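Local coordinates for protein separin (Saccharomyces cerevisiae, PDB 5U1T) that acts as a caspase-like cysteine protease that cleaves the MCD1/SCC1 subunit of cohesin at anaphase onset, letting the chromosomes separate, at residues G194-F197 and L198-I201; L345-F348 and D349-I353; K583-I586 and N587-Q591; Y1263-L1266 and H1267-P1271. One frame throughout, in Å; residues are numbered along the deposited sequence.

In the fold
The four contacts follow one another along the chain, each within one helix: contact 1 in helix 190-203, contact 2 in helix 342-357, contact 3 in helix 578-590 and contact 4 in helix 1252-1269. Contacts 1 and 2 are the closest pair, with centres about 34 Å apart and nearest atoms about 21 Å apart. Contact 3 lies about 60 Å and 57 Å from them, centre to centre. Contact 4, in the peptidase C50 range, is about 150 Å from contact 1 between centres, on the opposite side of the chain's centre. None touches another, so together they sample an elongated protein from its helical part to its protease part.

Contact 1: residues G194-F197 and L198-I201; sequences GLKF and LQYI
Lys-196 with Gln-199 and Tyr-200, and Phe-197 with Ile-201, form a buried local contact between successive turns of helix 190-203, side chains meeting three and four residues apart. The backbone evidence is a run of i to i+4 hydrogen bonds, from Leu-198 N to Gly-194 O (3.0 Å) through to Ile-201 N to Phe-197 O (3.1 Å). Lys-196 bends at its second and third torsions (60° and 63°), which carries CD over one face of the Tyr-200 ring, 3.8 Å from the centroid and displaced toward the rim. The lysine chain lies alongside that of Gln-199, and Lys-196 NZ donates to Gln-199 OE1 at 3.0 Å. The same ammonium makes a salt bridge to Asp-160, whose OD2 also hydrogen-bonds Tyr-200 OH; one carboxylate thus ties lysine and tyrosine to the same point. A methionine at Lys-196 would probably leave Asp-160 without its salt-bridge mate and Gln-199 OE1 without its donor. Ile-201 CG1 sits over a face of the Phe-197 ring, 4.2 Å from the centroid, while Leu-198 CD2 approaches Phe-197 CD2 to 3.9 Å. Val-179 and Leu-180 of helix 172-185 also pack against Phe-197. These are the i, i+3 and i, i+4 side-chain contacts of an alpha-helix buried among helices 172-185, 217-225 and 236-250 of the helical domain.

Contact 2: residues L345-F348 and D349-I353; sequences LRQF and DCTVI
Phe-348 and Val-352 make the tightly packed side of this local contact, one turn apart on helix 342-357, whereas Arg-346 and Asp-349 form its looser, more exposed flank. Val-352 CG1 lies over one face of the phenyl ring, 3.8 Å from the centroid and only 15° off the ring normal, a CH-pi contact of the methyl group with that face. The ring reaches this place because Phe-348 sets CG opposite the backbone N (chi1 178°). At its edge, in the ring plane, stands Asp-349 OD1, 3.4 Å from Phe-348 CD1, and Leu-378 and Ile-394 of adjoining helices pack on the aromatic group as well. A second buried link is polar: Thr-351 OG1 donates to Gln-347 OE1 at 2.7 Å, while NE2 of the same amide is hydrogen-bonded to Thr-309 of helix 298-313, which is likely to hold the amide's orientation between the two helices. The other flank is held less closely. Arg-346 NH1 stands 3.6 Å from Asp-349 OD2, with that oxygen well out of the guanidinium plane, so charge alone joins them and no N-H points at it. The stronger mate of Asp-349 is Arg-390, through OD1; an apolar side chain of another protein chain packs on this aspartate too. The arrangement is that of an amphipathic alpha-helix, with aromatic and amide groups turned to its neighbours and a loose i, i+3 ion pair on the more exposed flank.

Contact 3: residues K583-I586 and N587-Q591; sequences KLYI and NKWLQ
Tyr-585 and Trp-589 meet rim to rim in the last turns of helix 578-590, their planes only 16° apart but neither ring over the other's face. The phenol centroid is 5.7 Å from that of the indole's five-membered ring, and the closest carbons are Tyr-585 CE1 and Trp-589 CD1 at 3.7 Å. Leu-590 approaches Tyr-585 differently: its CB lies above one face, displaced toward the rim, and its CD1 branch reaches the phenol end, 3.5 Å from Tyr-585 CZ. Both torsions serve the aromatic pair, since Tyr-585 (chi1 179°) and Trp-589 (chi1 -160°) each place CG opposite the backbone N. The backbone is wider here. Tyr-585 O accepts Leu-590 N, five residues on, at 2.7 Å, and Trp-589 N only weakly at 3.3 Å, the mark of a pi-type turn; one residue earlier, Lys-588 N bonds Leu-584 O at 2.9 Å in the ordinary i to i+4 pattern. A leucine in place of Tyr-585 would probably leave Glu-604 OE1 without its hydroxyl partner and open a gap beside Trp-589 and Leu-590. Both polar donors end on one carboxylate, Tyr-585 OH on Glu-604 OE1 and Trp-589 NE1 on Glu-604 OE2; its negative charge is likely to polarise the phenol O-H and indole N-H, and the two bonds probably limit how far the rings can turn.

Contact 4: residues Y1263-L1266 and H1267-P1271; sequences YEIL and HQNLP
The side-chain torsion of Asn-1269 (chi1 -70°) sets CG opposite its own carbonyl carbon and beside the backbone N, folding the amide back along helix 1252-1269 toward Ile-1265. Leu-1266 has a similar first torsion (-70°), and its CD2 branch runs alongside the Leu-1270 side chain, the two CD2 atoms 3.8 Å apart and both chains pointing the same way. Asn-1269 ND2 lies 3.0 Å from Ile-1265 O, but the hydrogen bond is bent (126°) and weak; Asn-1269 N reaches the same oxygen at 3.3 Å, also weakly. The amide nitrogen has a stronger partner in Gln-1338 of helix 1332-1347, so it is shared between this helix end and a neighbour. Ile-1265 CG2 flanks it, 3.7 Å from Asn-1269 ND2. One residue earlier the pattern is regular, Gln-1268 N to Glu-1264 O at 3.0 Å. On the exposed side, the Glu-1264 and Gln-1268 chains lie side by side and point the same way, their flat ends nearly coplanar in tilt, though Glu-1264 OE2 and Gln-1268 OE1 stay 3.9 Å apart. Leu-1270 N still bonds Leu-1266 O at 3.1 Å, yet Leu-1270 is the first residue to leave helical backbone angles and also occupies the N-cap position of helix 1271-1275. One residue therefore ends one helix and precedes the next, and its side chain folds back on Leu-1266. The chemistry implies a helix end where the weak backbone bond to Ile-1265 O is joined by an equally weak one from the Asn-1269 amide, more firmly bound to Gln-1338, while Leu-1266 and Leu-1270 pack together.

Contact 1: residues G194-F197 and L198-I201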
loop_
_atom_site.group_PDB
_atom_site.type_symbol
_atom_site.label_atom_id
_atom_site.label_comp_id
_atom_site.label_asym_id
_atom_site.label_seq_id
_atom_site.Cartn_x
_atom_site.Cartn_y
_atom_site.Cartn_z
ATOM N N GLY A 194 11.111 -2.353 80.091
ATOM C CA GLY A 194 9.985 -1.922 80.906
ATOM C C GLY A 194 9.158 -0.818 80.259
ATOM O O GLY A 194 7.956 -0.968 80.061
ATOM N N LEU A 195 9.812 0.285 79.912
ATOM C CA LEU A 195 9.155 1.405 79.249
ATOM C C LEU A 195 8.380 0.969 78.005
ATOM O O LEU A 195 7.225 1.371 77.806
ATOM C CB LEU A 195 10.188 2.472 78.867
ATOM C CG LEU A 195 10.796 3.329 79.982
ATOM C CD1 LEU A 195 12.112 3.943 79.541
ATOM C CD2 LEU A 195 9.828 4.423 80.382
ATOM N N LYS A 196 9.017 0.151 77.165
ATOM C CA LYS A 196 8.394 -0.315 75.932
ATOM C C LYS A 196 7.185 -1.209 76.213
ATOM O O LYS A 196 6.155 -1.093 75.541
ATOM C CB LYS A 196 9.408 -1.072 75.068
ATOM C CG LYS A 196 8.842 -1.562 73.727
ATOM C CD LYS A 196 8.340 -0.411 72.889
ATOM C CE LYS A 196 9.455 0.541 72.507
ATOM N NZ LYS A 196 8.988 1.631 71.599
ATOM N N PHE A 197 7.326 -2.098 77.198
ATOM C CA PHE A 197 6.279 -3.054 77.562
ATOM C C PHE A 197 5.029 -2.370 78.104
ATOM O O PHE A 197 3.904 -2.762 77.772
ATOM C CB PHE A 197 6.802 -4.058 78.593
ATOM C CG PHE A 197 5.716 -4.800 79.330
ATOM C CD1 PHE A 197 5.096 -5.899 78.758
ATOM C CD2 PHE A 197 5.322 -4.404 80.603
ATOM C CE1 PHE A 197 4.096 -6.581 79.438
ATOM C CE2 PHE A 197 4.329 -5.082 81.279
ATOM C CZ PHE A 197 3.719 -6.173 80.700
ATOM N N LEU A 198 5.228 -1.365 78.954
ATOM C CA LEU A 198 4.107 -0.571 79.458
ATOM C C LEU A 198 3.436 0.139 78.289
ATOM O O LEU A 198 2.210 0.105 78.153
ATOM C CB LEU A 198 4.560 0.442 80.522
ATOM C CG LEU A 198 5.113 -0.159 81.818
ATOM C CD1 LEU A 198 5.430 0.918 82.857
ATOM C CD2 LEU A 198 4.153 -1.193 82.384
ATOM N N GLN A 199 4.252 0.765 77.445
ATOM C CA GLN A 199 3.748 1.461 76.268
ATOM C C GLN A 199 2.870 0.545 75.415
ATOM O O GLN A 199 1.766 0.926 75.042
ATOM C CB GLN A 199 4.908 2.013 75.441
ATOM C CG GLN A 199 4.506 2.560 74.076
ATOM C CD GLN A 199 5.660 2.544 73.082
ATOM O OE1 GLN A 199 6.829 2.459 73.467
ATOM N NE2 GLN A 199 5.336 2.612 71.801
ATOM N N TYR A 200 3.338 -0.671 75.138
ATOM C CA TYR A 200 2.602 -1.575 74.248
ATOM C C TYR A 200 1.257 -1.966 74.848
ATOM O O TYR A 200 0.227 -1.923 74.169
ATOM C CB TYR A 200 3.420 -2.837 73.924
ATOM C CG TYR A 200 4.431 -2.667 72.803
ATOM C CD1 TYR A 200 4.557 -1.460 72.130
ATOM C CD2 TYR A 200 5.258 -3.720 72.415
ATOM C CE1 TYR A 200 5.482 -1.301 71.110
ATOM C CE2 TYR A 200 6.182 -3.572 71.398
ATOM C CZ TYR A 200 6.289 -2.360 70.749
ATOM O OH TYR A 200 7.204 -2.198 69.735
ATOM N N ILE A 201 1.277 -2.331 76.121
ATOM C CA ILE A 201 0.073 -2.745 76.833
ATOM C C ILE A 201 -1.009 -1.648 76.856
ATOM O O ILE A 201 -2.208 -1.944 76.774
ATOM C CB ILE A 201 0.429 -3.189 78.269
ATOM C CG1 ILE A 201 0.956 -4.627 78.234
ATOM C CG2 ILE A 201 -0.760 -3.068 79.191
ATOM C CD1 ILE A 201 0.708 -5.404 79.487
#

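Contact 2: residues L345-F348 and D349-I353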
loop_
_atom_site.group_PDB
_atom_site.type_symbol
_atom_site.label_atom_id
_atom_site.label_comp_id
_atom_site.label_asym_id
_atom_site.label_seq_id
_atom_site.Cartn_x
_atom_site.Cartn_y
_atom_site.Cartn_z
ATOM N N LEU A 345 13.635 19.525 59.759
ATOM C CA LEU A 345 13.485 19.424 58.308
ATOM C C LEU A 345 14.110 20.598 57.578
ATOM O O LEU A 345 14.617 20.443 56.464
ATOM C CB LEU A 345 12.006 19.310 57.944
ATOM C CG LEU A 345 11.377 18.030 58.489
ATOM C CD1 LEU A 345 9.870 18.115 58.480
ATOM C CD2 LEU A 345 11.859 16.837 57.692
ATOM N N ARG A 346 14.058 21.774 58.198
ATOM C CA ARG A 346 14.739 22.948 57.658
ATOM C C ARG A 346 16.248 22.710 57.661
ATOM O O ARG A 346 16.938 23.018 56.688
ATOM C CB ARG A 346 14.405 24.220 58.460
ATOM C CG ARG A 346 12.993 24.789 58.256
ATOM C CD ARG A 346 12.519 24.683 56.808
ATOM N NE ARG A 346 11.639 23.532 56.599
ATOM C CZ ARG A 346 11.248 23.099 55.404
ATOM N NH1 ARG A 346 11.669 23.717 54.306
ATOM N NH2 ARG A 346 10.447 22.045 55.305
ATOM N N GLN A 347 16.757 22.160 58.758
ATOM C CA GLN A 347 18.192 21.940 58.881
ATOM C C GLN A 347 18.618 20.859 57.901
ATOM O O GLN A 347 19.667 20.976 57.262
ATOM C CB GLN A 347 18.576 21.560 60.314
ATOM C CG GLN A 347 19.876 22.212 60.803
ATOM C CD GLN A 347 21.124 21.695 60.088
ATOM O OE1 GLN A 347 21.369 20.489 60.034
ATOM N NE2 GLN A 347 21.919 22.613 59.543
ATOM N N PHE A 348 17.792 19.819 57.776
ATOM C CA PHE A 348 18.066 18.729 56.849
ATOM C C PHE A 348 18.224 19.291 55.456
ATOM O O PHE A 348 19.303 19.212 54.866
ATOM C CB PHE A 348 16.949 17.686 56.871
ATOM C CG PHE A 348 17.152 16.546 55.896
ATOM C CD1 PHE A 348 16.685 16.631 54.595
ATOM C CD2 PHE A 348 17.788 15.381 56.289
ATOM C CE1 PHE A 348 16.861 15.580 53.706
ATOM C CE2 PHE A 348 17.961 14.333 55.398
ATOM C CZ PHE A 348 17.497 14.437 54.108
ATOM N N ASP A 349 17.135 19.864 54.947
ATOM C CA ASP A 349 17.116 20.494 53.635
ATOM C C ASP A 349 18.351 21.361 53.444
ATOM O O ASP A 349 18.990 21.323 52.404
ATOM C CB ASP A 349 15.844 21.318 53.464
ATOM C CG ASP A 349 14.614 20.453 53.322
ATOM O OD1 ASP A 349 14.724 19.229 53.563
ATOM O OD2 ASP A 349 13.542 20.995 52.974
ATOM N N CYS A 350 18.718 22.096 54.482
ATOM C CA CYS A 350 19.899 22.937 54.422
ATOM C C CYS A 350 21.199 22.131 54.402
ATOM O O CYS A 350 22.098 22.416 53.611
ATOM C CB CYS A 350 19.903 23.904 55.598
ATOM S SG CYS A 350 21.170 25.154 55.469
ATOM N N THR A 351 21.295 21.128 55.272
ATOM C CA THR A 351 22.509 20.320 55.372
ATOM C C THR A 351 22.784 19.615 54.057
ATOM O O THR A 351 23.945 19.427 53.684
ATOM C CB THR A 351 22.422 19.281 56.527
ATOM O OG1 THR A 351 22.675 19.937 57.775
ATOM C CG2 THR A 351 23.453 18.171 56.367
ATOM N N VAL A 352 21.721 19.263 53.336
ATOM C CA VAL A 352 21.873 18.533 52.083
ATOM C C VAL A 352 22.118 19.475 50.911
ATOM O O VAL A 352 22.551 19.044 49.843
ATOM C CB VAL A 352 20.639 17.644 51.771
ATOM C CG1 VAL A 352 20.175 16.912 53.020
ATOM C CG2 VAL A 352 19.507 18.455 51.171
ATOM N N ILE A 353 21.834 20.759 51.096
ATOM C CA ILE A 353 22.182 21.732 50.068
ATOM C C ILE A 353 23.666 22.035 50.241
ATOM O O ILE A 353 24.397 22.203 49.266
ATOM C CB ILE A 353 21.326 23.030 50.150
ATOM C CG1 ILE A 353 20.140 22.985 49.177
ATOM C CG2 ILE A 353 22.148 24.239 49.773
ATOM C CD1 ILE A 353 19.119 21.909 49.443
#

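Contact 3: residues K583-I586 and N587-Q591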
loop_
_atom_site.group_PDB
_atom_site.type_symbol
_atom_site.label_atom_id
_atom_site.label_comp_id
_atom_site.label_asym_id
_atom_site.label_seq_id
_atom_site.Cartn_x
_atom_site.Cartn_y
_atom_site.Cartn_z
ATOM N N LYS A 583 -12.501 -14.117 15.273
ATOM C CA LYS A 583 -13.737 -14.416 15.965
ATOM C C LYS A 583 -13.459 -14.728 17.409
ATOM O O LYS A 583 -14.175 -14.259 18.299
ATOM C CB LYS A 583 -14.462 -15.569 15.294
ATOM C CG LYS A 583 -15.575 -15.076 14.403
ATOM C CD LYS A 583 -15.757 -15.937 13.181
ATOM C CE LYS A 583 -16.681 -15.222 12.174
ATOM N NZ LYS A 583 -17.963 -14.692 12.812
ATOM N N LEU A 584 -12.410 -15.514 17.637
ATOM C CA LEU A 584 -11.965 -15.838 18.987
ATOM C C LEU A 584 -11.715 -14.590 19.806
ATOM O O LEU A 584 -12.182 -14.481 20.942
ATOM C CB LEU A 584 -10.700 -16.685 18.945
ATOM C CG LEU A 584 -11.052 -18.161 18.976
ATOM C CD1 LEU A 584 -9.871 -18.998 18.587
ATOM C CD2 LEU A 584 -11.530 -18.482 20.364
ATOM N N TYR A 585 -10.998 -13.649 19.210
ATOM C CA TYR A 585 -10.655 -12.420 19.892
ATOM C C TYR A 585 -11.887 -11.604 20.226
ATOM O O TYR A 585 -11.974 -11.036 21.316
ATOM C CB TYR A 585 -9.688 -11.590 19.054
ATOM C CG TYR A 585 -9.297 -10.279 19.690
ATOM C CD1 TYR A 585 -8.469 -10.246 20.801
ATOM C CD2 TYR A 585 -9.743 -9.074 19.165
ATOM C CE1 TYR A 585 -8.114 -9.050 21.381
ATOM C CE2 TYR A 585 -9.392 -7.878 19.729
ATOM C CZ TYR A 585 -8.571 -7.865 20.843
ATOM O OH TYR A 585 -8.221 -6.662 21.417
ATOM N N ILE A 586 -12.847 -11.558 19.306
ATOM C CA ILE A 586 -14.056 -10.783 19.538
ATOM C C ILE A 586 -14.916 -11.403 20.640
ATOM O O ILE A 586 -15.414 -10.691 21.513
ATOM C CB ILE A 586 -14.908 -10.634 18.253
ATOM C CG1 ILE A 586 -14.187 -9.758 17.223
ATOM C CG2 ILE A 586 -16.284 -10.031 18.566
ATOM C CD1 ILE A 586 -15.012 -9.514 15.975
ATOM N N ASN A 587 -15.083 -12.721 20.629
ATOM C CA ASN A 587 -16.051 -13.330 21.535
ATOM C C ASN A 587 -15.518 -13.849 22.860
ATOM O O ASN A 587 -16.290 -13.954 23.821
ATOM C CB ASN A 587 -16.767 -14.465 20.827
ATOM C CG ASN A 587 -17.741 -13.956 19.773
ATOM O OD1 ASN A 587 -17.489 -14.098 18.578
ATOM N ND2 ASN A 587 -18.856 -13.342 20.215
ATOM N N LYS A 588 -14.225 -14.172 22.925
ATOM C CA LYS A 588 -13.658 -14.756 24.133
ATOM C C LYS A 588 -12.585 -13.876 24.763
ATOM O O LYS A 588 -12.086 -14.185 25.831
ATOM C CB LYS A 588 -13.073 -16.137 23.840
ATOM C CG LYS A 588 -14.054 -17.098 23.223
ATOM C CD LYS A 588 -15.359 -17.085 23.968
ATOM C CE LYS A 588 -15.476 -18.279 24.906
ATOM N NZ LYS A 588 -15.184 -19.529 24.137
ATOM N N TRP A 589 -12.213 -12.785 24.108
ATOM C CA TRP A 589 -11.337 -11.821 24.758
ATOM C C TRP A 589 -12.001 -10.463 24.867
ATOM O O TRP A 589 -12.383 -10.029 25.950
ATOM C CB TRP A 589 -9.999 -11.675 24.025
ATOM C CG TRP A 589 -8.975 -11.095 24.945
ATOM C CD1 TRP A 589 -8.561 -9.799 25.006
ATOM C CD2 TRP A 589 -8.295 -11.783 25.994
ATOM N NE1 TRP A 589 -7.638 -9.644 26.007
ATOM C CE2 TRP A 589 -7.461 -10.848 26.634
ATOM C CE3 TRP A 589 -8.301 -13.108 26.449
ATOM C CZ2 TRP A 589 -6.632 -11.197 27.712
ATOM C CZ3 TRP A 589 -7.474 -13.452 27.516
ATOM C CH2 TRP A 589 -6.656 -12.499 28.135
ATOM N N LEU A 590 -12.153 -9.810 23.719
ATOM C CA LEU A 590 -12.686 -8.460 23.655
ATOM C C LEU A 590 -14.024 -8.335 24.351
ATOM O O LEU A 590 -14.311 -7.306 24.954
ATOM C CB LEU A 590 -12.815 -8.038 22.209
ATOM C CG LEU A 590 -12.583 -6.571 21.876
ATOM C CD1 LEU A 590 -11.218 -6.151 22.365
ATOM C CD2 LEU A 590 -12.705 -6.386 20.357
ATOM N N GLN A 591 -14.833 -9.390 24.285
ATOM C CA GLN A 591 -16.175 -9.372 24.872
ATOM C C GLN A 591 -16.161 -9.424 26.392
ATOM O O GLN A 591 -17.066 -8.885 27.044
ATOM C CB GLN A 591 -17.004 -10.540 24.348
ATOM C CG GLN A 591 -18.457 -10.171 24.126
ATOM C CD GLN A 591 -18.606 -8.913 23.274
ATOM O OE1 GLN A 591 -18.065 -8.824 22.168
ATOM N NE2 GLN A 591 -19.335 -7.929 23.797
#

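Contact 4: residues Y1263-L1266 and H1267-P1271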
loop_
_atom_site.group_PDB
_atom_site.type_symbol
_atom_site.label_atom_id
_atom_site.label_comp_id
_atom_site.label_asym_id
_atom_site.label_seq_id
_atom_site.Cartn_x
_atom_site.Cartn_y
_atom_site.Cartn_z
ATOM N N TYR A 1263 -35.798 7.414 -65.192
ATOM C CA TYR A 1263 -37.106 7.456 -64.545
ATOM C C TYR A 1263 -38.223 6.953 -65.450
ATOM O O TYR A 1263 -39.106 6.249 -64.983
ATOM C CB TYR A 1263 -37.428 8.861 -64.041
ATOM C CG TYR A 1263 -36.800 9.126 -62.695
ATOM C CD1 TYR A 1263 -37.241 8.463 -61.550
ATOM C CD2 TYR A 1263 -35.745 10.018 -62.570
ATOM C CE1 TYR A 1263 -36.656 8.701 -60.318
ATOM C CE2 TYR A 1263 -35.153 10.256 -61.346
ATOM C CZ TYR A 1263 -35.609 9.598 -60.225
ATOM O OH TYR A 1263 -34.998 9.862 -59.025
ATOM N N GLU A 1264 -38.187 7.290 -66.738
ATOM C CA GLU A 1264 -39.205 6.772 -67.637
ATOM C C GLU A 1264 -39.142 5.252 -67.594
ATOM O O GLU A 1264 -40.168 4.584 -67.429
ATOM C CB GLU A 1264 -39.015 7.297 -69.050
ATOM C CG GLU A 1264 -39.623 6.429 -70.172
ATOM C CD GLU A 1264 -38.901 6.657 -71.524
ATOM O OE1 GLU A 1264 -37.895 7.415 -71.543
ATOM O OE2 GLU A 1264 -39.333 6.104 -72.570
ATOM N N ILE A 1265 -37.936 4.711 -67.693
ATOM C CA ILE A 1265 -37.772 3.267 -67.624
ATOM C C ILE A 1265 -38.358 2.653 -66.331
ATOM O O ILE A 1265 -39.048 1.631 -66.391
ATOM C CB ILE A 1265 -36.297 2.884 -67.779
ATOM C CG1 ILE A 1265 -35.857 3.180 -69.212
ATOM C CG2 ILE A 1265 -36.084 1.413 -67.436
ATOM C CD1 ILE A 1265 -34.400 3.353 -69.383
ATOM N N LEU A 1266 -38.133 3.282 -65.180
ATOM C CA LEU A 1266 -38.742 2.804 -63.936
ATOM C C LEU A 1266 -40.275 2.913 -63.966
ATOM O O LEU A 1266 -40.987 2.051 -63.425
ATOM C CB LEU A 1266 -38.179 3.568 -62.732
ATOM C CG LEU A 1266 -36.716 3.285 -62.349
ATOM C CD1 LEU A 1266 -36.305 3.974 -61.031
ATOM C CD2 LEU A 1266 -36.445 1.783 -62.280
ATOM N N HIS A 1267 -40.766 3.967 -64.624
ATOM C CA HIS A 1267 -42.194 4.269 -64.689
ATOM C C HIS A 1267 -42.943 3.180 -65.426
ATOM O O HIS A 1267 -44.013 2.762 -65.004
ATOM C CB HIS A 1267 -42.433 5.619 -65.366
ATOM C CG HIS A 1267 -43.851 6.104 -65.292
ATOM N ND1 HIS A 1267 -44.240 7.335 -65.762
ATOM C CD2 HIS A 1267 -44.972 5.522 -64.798
ATOM C CE1 HIS A 1267 -45.532 7.498 -65.561
ATOM N NE2 HIS A 1267 -46.006 6.413 -64.988
ATOM N N GLN A 1268 -42.373 2.699 -66.518
ATOM C CA GLN A 1268 -43.103 1.773 -67.360
ATOM C C GLN A 1268 -42.881 0.316 -66.971
ATOM O O GLN A 1268 -43.603 -0.562 -67.433
ATOM C CB GLN A 1268 -42.732 1.999 -68.829
ATOM C CG GLN A 1268 -41.373 1.463 -69.240
ATOM C CD GLN A 1268 -41.032 1.752 -70.721
ATOM O OE1 GLN A 1268 -40.205 2.643 -71.034
ATOM N NE2 GLN A 1268 -41.670 0.992 -71.635
ATOM N N ASN A 1269 -41.924 0.054 -66.091
ATOM C CA ASN A 1269 -41.536 -1.326 -65.818
ATOM C C ASN A 1269 -41.678 -1.809 -64.371
ATOM O O ASN A 1269 -41.553 -3.007 -64.108
ATOM C CB ASN A 1269 -40.102 -1.528 -66.278
ATOM C CG ASN A 1269 -39.981 -1.501 -67.770
ATOM O OD1 ASN A 1269 -40.751 -2.167 -68.468
ATOM N ND2 ASN A 1269 -39.037 -0.709 -68.285
ATOM N N LEU A 1270 -41.940 -0.880 -63.452
ATOM C CA LEU A 1270 -42.228 -1.208 -62.052
ATOM C C LEU A 1270 -43.735 -1.223 -61.759
ATOM O O LEU A 1270 -44.408 -0.217 -61.936
ATOM C CB LEU A 1270 -41.546 -0.206 -61.124
ATOM C CG LEU A 1270 -40.142 -0.476 -60.602
ATOM C CD1 LEU A 1270 -39.294 -1.173 -61.625
ATOM C CD2 LEU A 1270 -39.521 0.842 -60.180
ATOM N N PRO A 1271 -44.255 -2.356 -61.268
ATOM C CA PRO A 1271 -45.689 -2.520 -61.013
ATOM C C PRO A 1271 -46.295 -1.367 -60.225
ATOM O O PRO A 1271 -47.441 -0.995 -60.465
ATOM C CB PRO A 1271 -45.769 -3.806 -60.194
ATOM C CG PRO A 1271 -44.508 -4.487 -60.374
ATOM C CD PRO A 1271 -43.467 -3.496 -60.773
#